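Local coordinates for catabolite control protein A (Lactococcus lactis, PDB 2O20), which probably acts as a global DNA-binding transcriptional regulator of the LacI family, repressing or activating genes in carbon catabolite control, at residues Gly149-Asp152 / Gly153-Ile157; Ile211-Glu215 / Asn216-Glu220; Val290-Leu294 / Tyr295-Ala299. The protein carries 1 engineered substitution. All blocks are in the same frame, centred on the assembly; numbering follows the deposited sequence.

Contact 1: Gly149-Asp152 / Gly153-Ile157; sequences GTID and GDKEI
The carboxylate of D152 meets E156 and I157, three residues and more along the chain. Its CG stands anti to the backbone N and beside the carbonyl carbon (chi1 176°), which brings OD2 to the backbone N atoms of E156 and I157. I157 N gives the straightest bond of the group, to the anti lone pair of D152 OD2 at 3.3 Å (N-H...O 165°). E156 N adds a weak bond to D152 OD2, also at 3.3 Å. In E156, CG sits between the backbone N and the carbonyl carbon and the chain bends at chi2; together these bring OE2 to 2.6 Å from D152 OD2, with the two carboxylate planes 47° apart. Two acid oxygens this close suggest that one group holds a proton. The other oxygen of D152, OD1, faces R135 in a salt bridge, which should favour the charged form of D152. I157 lays its CG1-CD1 arm against the same carboxylate, with CD1 3.5 Å from D152 OD2; the same side chain also touches V145 and L147 of strand 145-148.

On the main-chain side, K155 N returns to D152 O in a weak bond of 3.0 Å. The side chain of K155, bent at chi2 and chi3, doubles back so that its CD presses on I151 CG2 at 3.4 Å, tighter than usual for two carbons. K155 NZ is hydrogen-bonded to Q318 OE1. A water links the two ends, accepting from D152 N and donating to I157 O. The backbone angles of G153 and D154 are those of a type I beta turn, closed by D152 and K155, in the loop joining the parallel strands 145-148 and 159-161 of a periplasmic-binding-protein-like fold.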
ATOM      1  N   GLY D 149     -10.558  11.303  -8.534  1.00 24.09           N
ATOM      2  CA  GLY D 149      -9.188  11.434  -9.016  1.00 25.01           C
ATOM      3  C   GLY D 149      -9.086  11.588 -10.520  1.00 25.90           C
ATOM      4  O   GLY D 149      -7.975  11.632 -11.073  1.00 26.08           O
ATOM      5  N   THR D 150     -10.232  11.651 -11.197  1.00 26.26           N
ATOM      6  CA  THR D 150     -10.255  11.956 -12.630  1.00 27.39           C
ATOM      7  C   THR D 150     -11.464  12.818 -12.965  1.00 27.39           C
ATOM      8  O   THR D 150     -12.415  12.919 -12.178  1.00 25.64           O
ATOM      9  CB  THR D 150     -10.171  10.670 -13.504  1.00 27.82           C
ATOM     10  OG1 THR D 150      -9.894  11.022 -14.880  1.00 29.44           O
ATOM     11  CG2 THR D 150     -11.444   9.822 -13.387  1.00 29.36           C
ATOM     12  N   ILE D 151     -11.370  13.489 -14.115  1.00 28.61           N
ATOM     13  CA  ILE D 151     -12.350  14.474 -14.553  1.00 29.54           C
ATOM     14  C   ILE D 151     -12.857  14.105 -15.946  1.00 30.57           C
ATOM     15  O   ILE D 151     -12.059  13.835 -16.852  1.00 29.72           O
ATOM     16  CB  ILE D 151     -11.740  15.883 -14.602  1.00 29.69           C
ATOM     17  CG1 ILE D 151     -11.122  16.273 -13.247  1.00 29.93           C
ATOM     18  CG2 ILE D 151     -12.797  16.903 -15.023  1.00 31.53           C
ATOM     19  CD1 ILE D 151     -10.199  17.468 -13.318  1.00 31.20           C
ATOM     20  N   ASP D 152     -14.185  14.080 -16.101  1.00 31.71           N
ATOM     21  CA  ASP D 152     -14.839  13.897 -17.397  1.00 33.03           C
ATOM     22  C   ASP D 152     -14.691  15.195 -18.218  1.00 33.76           C
ATOM     23  O   ASP D 152     -14.993  16.279 -17.726  1.00 33.63           O
ATOM     24  CB  ASP D 152     -16.329  13.552 -17.166  1.00 32.85           C
ATOM     25  CG  ASP D 152     -17.148  13.425 -18.464  1.00 34.48           C
ATOM     26  OD1 ASP D 152     -16.584  13.023 -19.512  1.00 35.24           O
ATOM     27  OD2 ASP D 152     -18.378  13.713 -18.417  1.00 33.52           O
ATOM     28  N   GLY D 153     -14.237  15.069 -19.462  1.00 35.58           N
ATOM     29  CA  GLY D 153     -14.072  16.208 -20.384  1.00 36.58           C
ATOM     30  C   GLY D 153     -15.336  17.022 -20.633  1.00 37.81           C
ATOM     31  O   GLY D 153     -15.299  18.259 -20.684  1.00 38.37           O
ATOM     32  N   ASP D 154     -16.466  16.339 -20.777  1.00 38.77           N
ATOM     33  CA  ASP D 154     -17.744  17.019 -20.972  1.00 39.39           C
ATOM     34  C   ASP D 154     -18.207  17.667 -19.667  1.00 39.45           C
ATOM     35  O   ASP D 154     -18.975  18.623 -19.683  1.00 39.40           O
ATOM     36  CB  ASP D 154     -18.795  16.038 -21.483  1.00 39.71           C
ATOM     37  CG  ASP D 154     -18.333  15.271 -22.720  1.00 41.18           C
ATOM     38  OD1 ASP D 154     -17.777  15.907 -23.649  1.00 42.47           O
ATOM     39  OD2 ASP D 154     -18.514  14.031 -22.750  1.00 43.24           O
ATOM     40  N   LYS D 155     -17.720  17.143 -18.545  1.00 39.57           N
ATOM     41  CA  LYS D 155     -18.063  17.632 -17.200  1.00 39.53           C
ATOM     42  C   LYS D 155     -19.536  17.435 -16.876  1.00 38.55           C
ATOM     43  O   LYS D 155     -20.128  18.242 -16.170  1.00 39.01           O
ATOM     44  CB  LYS D 155     -17.656  19.109 -16.997  1.00 40.11           C
ATOM     45  CG  LYS D 155     -16.156  19.386 -17.121  1.00 41.07           C
ATOM     46  CD  LYS D 155     -15.379  18.943 -15.880  1.00 41.88           C
ATOM     47  CE  LYS D 155     -15.568  19.929 -14.712  1.00 41.88           C
ATOM     48  NZ  LYS D 155     -14.929  19.461 -13.454  1.00 39.65           N
ATOM     49  N   GLU D 156     -20.121  16.352 -17.375  1.00 37.56           N
ATOM     50  CA  GLU D 156     -21.480  15.965 -16.980  1.00 36.54           C
ATOM     51  C   GLU D 156     -21.459  14.895 -15.863  1.00 34.47           C
ATOM     52  O   GLU D 156     -22.296  14.906 -14.963  1.00 33.88           O
ATOM     53  CB  GLU D 156     -22.310  15.522 -18.209  1.00 37.26           C
ATOM     54  CG  GLU D 156     -22.068  14.084 -18.745  1.00 39.64           C
ATOM     55  CD  GLU D 156     -21.257  14.023 -20.029  1.00 41.67           C
ATOM     56  OE1 GLU D 156     -21.562  14.813 -20.953  1.00 45.04           O
ATOM     57  OE2 GLU D 156     -20.329  13.173 -20.124  1.00 42.83           O
ATOM     58  N   ILE D 157     -20.481  13.993 -15.906  1.00 32.22           N
ATOM     59  CA  ILE D 157     -20.417  12.899 -14.939  1.00 30.07           C
ATOM     60  C   ILE D 157     -19.915  13.466 -13.607  1.00 28.20           C
ATOM     61  O   ILE D 157     -18.911  14.166 -13.584  1.00 26.91           O
ATOM     62  CB  ILE D 157     -19.500  11.770 -15.418  1.00 30.03           C
ATOM     63  CG1 ILE D 157     -19.982  11.243 -16.774  1.00 31.15           C
ATOM     64  CG2 ILE D 157     -19.458  10.628 -14.400  1.00 29.96           C
ATOM     65  CD1 ILE D 157     -18.983  10.347 -17.470  1.00 32.22           C
TER
HETATM   66  O   HOH W   1     -16.263  15.253 -14.210  1.00 30.79           O

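Contact 2: Ile211-Glu215 / Asn216-Glu220; sequences IEFDE and NLVFE
The F213 ring is met obliquely by V218, whose CG2 lies 4.0 Å from F213 CE1, and the two side chains run at about a right angle. Over one face of the ring is the backbone N of E215, 3.9 Å above the plane and displaced toward the rim. The D214 carboxylate is a second flat group. N216 N approaches it from above its plane and bonds to D214 OD1 at 2.9 Å. With CG anti to the backbone N (chi1 -180°), the D214 carboxylate reaches forward to the backbone N-H of N216, which closes an Asx turn. Carboxylate and N216 side-chain amide planes stand 64° apart, whereas the E215 carboxylate, in one of its two conformers, is nearly parallel to that amide.

Two backbone bonds wind the chain through a short 3-10 turn: L217 N to D214 O at 3.1 Å, and V218 N to E215 O at 3.1 Å. Both donors lie well above the carbonyl planes.

Helix 193-208 flanks one side, where Y202 touches F213 and V218. The turn feeds strand 218-219, outermost in its parallel sheet within this chain. L217, just before the strand, and F219 within it bond to Y185 of strand 183-186; F219 also packs on helix 225-237.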
ATOM      1  N   ILE D 211      10.793  32.012 -17.670  1.00 25.42           N
ATOM      2  CA  ILE D 211      11.434  30.767 -18.097  1.00 25.42           C
ATOM      3  C   ILE D 211      10.708  30.223 -19.317  1.00 25.33           C
ATOM      4  O   ILE D 211       9.513  30.056 -19.279  1.00 27.05           O
ATOM      5  CB  ILE D 211      11.395  29.698 -16.988  1.00 25.07           C
ATOM      6  CG1 ILE D 211      12.173  30.186 -15.766  1.00 24.82           C
ATOM      7  CG2 ILE D 211      11.939  28.345 -17.537  1.00 24.40           C
ATOM      8  CD1 ILE D 211      11.793  29.522 -14.515  1.00 26.71           C
ATOM      9  N   GLU D 212      11.428  29.937 -20.388  1.00 25.91           N
ATOM     10  CA  GLU D 212      10.821  29.339 -21.586  1.00 26.79           C
ATOM     11  C   GLU D 212      10.388  27.905 -21.339  1.00 27.12           C
ATOM     12  O   GLU D 212      11.117  27.132 -20.705  1.00 27.04           O
ATOM     13  CB  GLU D 212      11.774  29.401 -22.788  0.50 26.97           C
ATOM     14  CG  GLU D 212      12.274  30.806 -23.103  0.50 29.12           C
ATOM     15  CD  GLU D 212      12.833  30.950 -24.509  0.50 30.32           C
ATOM     16  OE1 GLU D 212      12.522  31.973 -25.160  0.50 32.65           O
ATOM     17  OE2 GLU D 212      13.583  30.056 -24.962  0.50 31.51           O
ATOM     18  N   PHE D 213       9.199  27.575 -21.842  1.00 26.77           N
ATOM     19  CA  PHE D 213       8.666  26.233 -21.812  1.00 26.40           C
ATOM     20  C   PHE D 213       9.397  25.368 -22.818  1.00 26.41           C
ATOM     21  O   PHE D 213       9.669  25.778 -23.929  1.00 25.41           O
ATOM     22  CB  PHE D 213       7.156  26.243 -22.124  1.00 26.56           C
ATOM     23  CG  PHE D 213       6.572  24.883 -22.380  1.00 25.77           C
ATOM     24  CD1 PHE D 213       6.456  23.951 -21.354  1.00 26.17           C
ATOM     25  CD2 PHE D 213       6.127  24.536 -23.639  1.00 27.23           C
ATOM     26  CE1 PHE D 213       5.930  22.703 -21.588  1.00 26.22           C
ATOM     27  CE2 PHE D 213       5.604  23.291 -23.883  1.00 26.71           C
ATOM     28  CZ  PHE D 213       5.490  22.366 -22.847  1.00 26.62           C
ATOM     29  N   ASP D 214       9.694  24.144 -22.418  1.00 26.00           N
ATOM     30  CA  ASP D 214      10.414  23.208 -23.258  1.00 25.68           C
ATOM     31  C   ASP D 214       9.694  21.875 -23.123  1.00 26.14           C
ATOM     32  O   ASP D 214       9.705  21.286 -22.033  1.00 25.65           O
ATOM     33  CB  ASP D 214      11.854  23.093 -22.758  1.00 25.36           C
ATOM     34  CG  ASP D 214      12.691  22.133 -23.582  1.00 25.73           C
ATOM     35  OD1 ASP D 214      12.187  21.507 -24.563  1.00 23.42           O
ATOM     36  OD2 ASP D 214      13.882  22.010 -23.243  1.00 29.44           O
ATOM     37  N   GLU D 215       9.045  21.423 -24.196  1.00 25.69           N
ATOM     38  CA  GLU D 215       8.305  20.170 -24.149  1.00 27.08           C
ATOM     39  C   GLU D 215       9.229  18.987 -23.798  1.00 26.65           C
ATOM     40  O   GLU D 215       8.763  17.946 -23.323  1.00 27.90           O
ATOM     41  CB  GLU D 215       7.546  19.914 -25.459  0.50 26.94           C
ATOM     42  CG  GLU D 215       8.425  19.705 -26.673  0.50 26.96           C
ATOM     43  CD  GLU D 215       7.657  19.155 -27.868  0.50 27.74           C
ATOM     44  OE1 GLU D 215       8.092  19.407 -29.014  0.50 27.41           O
ATOM     45  OE2 GLU D 215       6.626  18.467 -27.662  0.50 29.21           O
ATOM     46  N   ASN D 216      10.536  19.147 -24.000  1.00 26.08           N
ATOM     47  CA  ASN D 216      11.475  18.059 -23.699  1.00 25.78           C
ATOM     48  C   ASN D 216      11.764  17.834 -22.210  1.00 24.64           C
ATOM     49  O   ASN D 216      12.425  16.845 -21.845  1.00 23.67           O
ATOM     50  CB  ASN D 216      12.752  18.230 -24.503  1.00 26.81           C
ATOM     51  CG  ASN D 216      12.521  18.022 -25.994  1.00 29.86           C
ATOM     52  OD1 ASN D 216      13.236  18.577 -26.831  1.00 35.80           O
ATOM     53  ND2 ASN D 216      11.502  17.236 -26.334  1.00 33.61           N
ATOM     54  N   LEU D 217      11.246  18.723 -21.351  1.00 22.01           N
ATOM     55  CA  LEU D 217      11.284  18.508 -19.904  1.00 21.38           C
ATOM     56  C   LEU D 217       9.944  18.015 -19.331  1.00 20.80           C
ATOM     57  O   LEU D 217       9.749  18.025 -18.116  1.00 18.95           O
ATOM     58  CB  LEU D 217      11.770  19.765 -19.177  1.00 20.99           C
ATOM     59  CG  LEU D 217      13.208  20.240 -19.461  1.00 22.54           C
ATOM     60  CD1 LEU D 217      13.486  21.525 -18.642  1.00 24.81           C
ATOM     61  CD2 LEU D 217      14.231  19.196 -19.138  1.00 24.25           C
ATOM     62  N   VAL D 218       9.030  17.589 -20.212  1.00 20.66           N
ATOM     63  CA  VAL D 218       7.781  16.964 -19.817  1.00 20.28           C
ATOM     64  C   VAL D 218       7.851  15.494 -20.224  1.00 20.78           C
ATOM     65  O   VAL D 218       8.225  15.138 -21.354  1.00 20.40           O
ATOM     66  CB  VAL D 218       6.545  17.667 -20.419  1.00 21.12           C
ATOM     67  CG1 VAL D 218       5.257  16.940 -19.999  1.00 20.46           C
ATOM     68  CG2 VAL D 218       6.521  19.125 -19.989  1.00 19.60           C
ATOM     69  N   PHE D 219       7.578  14.653 -19.247  1.00 20.01           N
ATOM     70  CA  PHE D 219       7.729  13.214 -19.381  1.00 20.97           C
ATOM     71  C   PHE D 219       6.365  12.582 -19.128  1.00 21.94           C
ATOM     72  O   PHE D 219       5.908  12.531 -17.986  1.00 20.68           O
ATOM     73  CB  PHE D 219       8.787  12.729 -18.390  1.00 20.01           C
ATOM     74  CG  PHE D 219      10.158  13.274 -18.674  1.00 20.14           C
ATOM     75  CD1 PHE D 219      11.046  12.587 -19.502  1.00 20.82           C
ATOM     76  CD2 PHE D 219      10.560  14.515 -18.167  1.00 19.74           C
ATOM     77  CE1 PHE D 219      12.311  13.114 -19.793  1.00 21.85           C
ATOM     78  CE2 PHE D 219      11.814  15.048 -18.465  1.00 18.96           C
ATOM     79  CZ  PHE D 219      12.696  14.344 -19.271  1.00 21.50           C
ATOM     80  N   GLU D 220       5.708  12.145 -20.212  1.00 23.13           N
ATOM     81  CA  GLU D 220       4.386  11.525 -20.151  1.00 24.70           C
ATOM     82  C   GLU D 220       4.370   9.991 -20.014  1.00 24.73           C
ATOM     83  O   GLU D 220       5.319   9.290 -20.376  1.00 24.32           O
ATOM     84  CB  GLU D 220       3.608  11.832 -21.438  1.00 25.88           C
ATOM     85  CG  GLU D 220       3.215  13.275 -21.657  1.00 29.88           C
ATOM     86  CD  GLU D 220       2.421  13.383 -22.944  1.00 35.07           C
ATOM     87  OE1 GLU D 220       1.337  12.732 -23.025  1.00 36.46           O
ATOM     88  OE2 GLU D 220       2.893  14.072 -23.871  1.00 38.20           O
TER

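Contact 3: Val290-Leu294 / Tyr295-Ala299; sequences VNQPL and YDLGA
L294 and L297 share one rotamer: in each, CG lies beside the backbone N and anti to the carbonyl carbon (chi1 -64° and -72°), with the chain running on extended. One turn of helix apart, this sends L294 CD2 to within 4.0 Å of L297 CD1. The motif is a helix N-terminus entered through an inverse gamma turn: P293 is both the centre of that turn and the N-cap of helix 294-309. The turn is marked by a weak bond of 2.9 Å from L294 N back to Q292 O.

P293 O then points down the new helix and receives L297 N at 2.9 Å. The acceptor side is nearly straight, with C=O...N at 165°; this is the first i to i+4 bond of the helix. The following bond, G298 N to L294 O, is long at 3.4 Å and weak. D296 lies beside the proline, its OD2 4.0 Å from P293 CB. Y295 OH bonds D87 of helix 76-91, the helix on which L294 also packs through Y77 and A80.

On the incoming side, strand 289-291 pairs with strand 324-326, and N291 ND2 bonds E324. V290 bonds S273 through the backbone, and Q292, just past the strand, bonds A275. The chain thus passes from this strand into a helix lying against helix 76-91, consistent with one of the crossovers that connect the two subdomains in the LacI family. Q292 stands at that passage with its NE2 given to G274 O. The other end of its amide touches L297, where Q292 OE1 is 3.9 Å from the methyl L297 CD1.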
ATOM      1  N   VAL D 290       2.661  17.652  -2.532  1.00 19.83           N
ATOM      2  CA  VAL D 290       1.262  18.057  -2.429  1.00 19.40           C
ATOM      3  C   VAL D 290       0.530  17.001  -1.575  1.00 19.70           C
ATOM      4  O   VAL D 290       0.645  15.782  -1.824  1.00 19.50           O
ATOM      5  CB  VAL D 290       0.600  18.158  -3.841  1.00 19.58           C
ATOM      6  CG1 VAL D 290      -0.926  18.311  -3.765  1.00 18.86           C
ATOM      7  CG2 VAL D 290       1.245  19.280  -4.652  1.00 21.09           C
ATOM      8  N   ASN D 291      -0.184  17.460  -0.543  1.00 18.44           N
ATOM      9  CA  ASN D 291      -1.063  16.605   0.254  1.00 18.25           C
ATOM     10  C   ASN D 291      -2.507  16.675  -0.282  1.00 19.04           C
ATOM     11  O   ASN D 291      -3.164  17.733  -0.188  1.00 18.31           O
ATOM     12  CB  ASN D 291      -1.027  17.020   1.731  1.00 18.41           C
ATOM     13  CG  ASN D 291      -1.780  16.040   2.644  1.00 21.11           C
ATOM     14  OD1 ASN D 291      -1.405  14.879   2.782  1.00 23.66           O
ATOM     15  ND2 ASN D 291      -2.840  16.517   3.272  1.00 25.09           N
ATOM     16  N   GLN D 292      -2.983  15.570  -0.850  1.00 18.26           N
ATOM     17  CA  GLN D 292      -4.388  15.439  -1.225  1.00 18.95           C
ATOM     18  C   GLN D 292      -5.120  14.773  -0.070  1.00 18.79           C
ATOM     19  O   GLN D 292      -4.569  13.867   0.584  1.00 19.01           O
ATOM     20  CB  GLN D 292      -4.557  14.607  -2.490  1.00 18.49           C
ATOM     21  CG  GLN D 292      -3.873  15.201  -3.735  1.00 18.46           C
ATOM     22  CD  GLN D 292      -4.230  14.406  -4.997  1.00 19.29           C
ATOM     23  OE1 GLN D 292      -5.321  13.875  -5.098  1.00 21.02           O
ATOM     24  NE2 GLN D 292      -3.303  14.308  -5.938  1.00 17.66           N
ATOM     25  N   PRO D 293      -6.364  15.207   0.193  1.00 19.20           N
ATOM     26  CA  PRO D 293      -7.174  14.645   1.284  1.00 19.51           C
ATOM     27  C   PRO D 293      -7.848  13.348   0.829  1.00 19.84           C
ATOM     28  O   PRO D 293      -9.052  13.302   0.570  1.00 20.34           O
ATOM     29  CB  PRO D 293      -8.149  15.783   1.583  1.00 19.46           C
ATOM     30  CG  PRO D 293      -8.417  16.339   0.199  1.00 18.97           C
ATOM     31  CD  PRO D 293      -7.090  16.277  -0.519  1.00 19.12           C
ATOM     32  N   LEU D 294      -7.049  12.278   0.741  1.00 19.63           N
ATOM     33  CA  LEU D 294      -7.476  11.042   0.084  1.00 19.07           C
ATOM     34  C   LEU D 294      -8.707  10.361   0.724  1.00 18.58           C
ATOM     35  O   LEU D 294      -9.629   9.970   0.027  1.00 18.17           O
ATOM     36  CB  LEU D 294      -6.310  10.075   0.033  1.00 20.11           C
ATOM     37  CG  LEU D 294      -5.059  10.483  -0.797  1.00 19.21           C
ATOM     38  CD1 LEU D 294      -4.111   9.315  -0.784  1.00 23.25           C
ATOM     39  CD2 LEU D 294      -5.402  10.869  -2.204  1.00 20.78           C
ATOM     40  N   TYR D 295      -8.706  10.195   2.038  1.00 18.03           N
ATOM     41  CA  TYR D 295      -9.889   9.672   2.713  1.00 18.97           C
ATOM     42  C   TYR D 295     -11.143  10.506   2.403  1.00 19.07           C
ATOM     43  O   TYR D 295     -12.194   9.968   2.105  1.00 19.06           O
ATOM     44  CB  TYR D 295      -9.655   9.635   4.221  1.00 20.27           C
ATOM     45  CG  TYR D 295     -10.828   9.085   5.013  1.00 19.10           C
ATOM     46  CD1 TYR D 295     -10.917   7.732   5.283  1.00 18.77           C
ATOM     47  CD2 TYR D 295     -11.831   9.918   5.494  1.00 21.79           C
ATOM     48  CE1 TYR D 295     -11.978   7.218   6.017  1.00 18.93           C
ATOM     49  CE2 TYR D 295     -12.906   9.410   6.226  1.00 21.59           C
ATOM     50  CZ  TYR D 295     -12.969   8.049   6.475  1.00 21.27           C
ATOM     51  OH  TYR D 295     -14.018   7.525   7.204  1.00 21.66           O
ATOM     52  N   ASP D 296     -11.005  11.820   2.446  1.00 19.43           N
ATOM     53  CA  ASP D 296     -12.126  12.738   2.180  1.00 20.55           C
ATOM     54  C   ASP D 296     -12.617  12.701   0.739  1.00 20.75           C
ATOM     55  O   ASP D 296     -13.795  12.884   0.470  1.00 20.13           O
ATOM     56  CB  ASP D 296     -11.709  14.159   2.543  1.00 20.97           C
ATOM     57  CG  ASP D 296     -11.563  14.364   4.044  1.00 24.84           C
ATOM     58  OD1 ASP D 296     -12.194  13.602   4.823  1.00 29.07           O
ATOM     59  OD2 ASP D 296     -10.868  15.322   4.441  1.00 28.11           O
ATOM     60  N   LEU D 297     -11.708  12.476  -0.206  1.00 20.63           N
ATOM     61  CA  LEU D 297     -12.108  12.324  -1.591  1.00 19.67           C
ATOM     62  C   LEU D 297     -13.093  11.175  -1.760  1.00 19.53           C
ATOM     63  O   LEU D 297     -14.103  11.329  -2.452  1.00 19.06           O
ATOM     64  CB  LEU D 297     -10.867  12.095  -2.501  1.00 19.65           C
ATOM     65  CG  LEU D 297      -9.907  13.246  -2.776  1.00 19.35           C
ATOM     66  CD1 LEU D 297      -8.669  12.740  -3.456  1.00 22.14           C
ATOM     67  CD2 LEU D 297     -10.559  14.329  -3.646  1.00 20.11           C
ATOM     68  N   GLY D 298     -12.777  10.022  -1.147  1.00 19.80           N
ATOM     69  CA  GLY D 298     -13.668   8.843  -1.093  1.00 19.97           C
ATOM     70  C   GLY D 298     -14.982   9.076  -0.316  1.00 19.72           C
ATOM     71  O   GLY D 298     -16.067   8.725  -0.793  1.00 19.60           O
ATOM     72  N   ALA D 299     -14.880   9.641   0.885  1.00 19.38           N
ATOM     73  CA  ALA D 299     -16.060   9.913   1.714  1.00 19.53           C
ATOM     74  C   ALA D 299     -17.007  10.884   1.015  1.00 19.77           C
ATOM     75  O   ALA D 299     -18.228  10.655   0.953  1.00 20.19           O
ATOM     76  CB  ALA D 299     -15.647  10.441   3.077  1.00 19.07           C
TER

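In the fold
Along the chain the three contacts come in series, all in the periplasmic-binding-protein-like core. Contact 1 is the loop between neighbouring strands of the six-stranded parallel sheet. Contact 2 leads into a strand that is outermost, within this chain, in the four-stranded sheet, and its centre lies about 26 Å from that of contact 1. Contact 3 is closer to contact 1, with centres about 18 Å and nearest atoms about 6 Å apart. From contact 2 its centre is about 29 Å away, on the opposite side of the chain's centre. Contacts 1 and 2 therefore lie at the two sheets separately, while 290-299 is probably part of the connection between them, where subdomains shift in relatives.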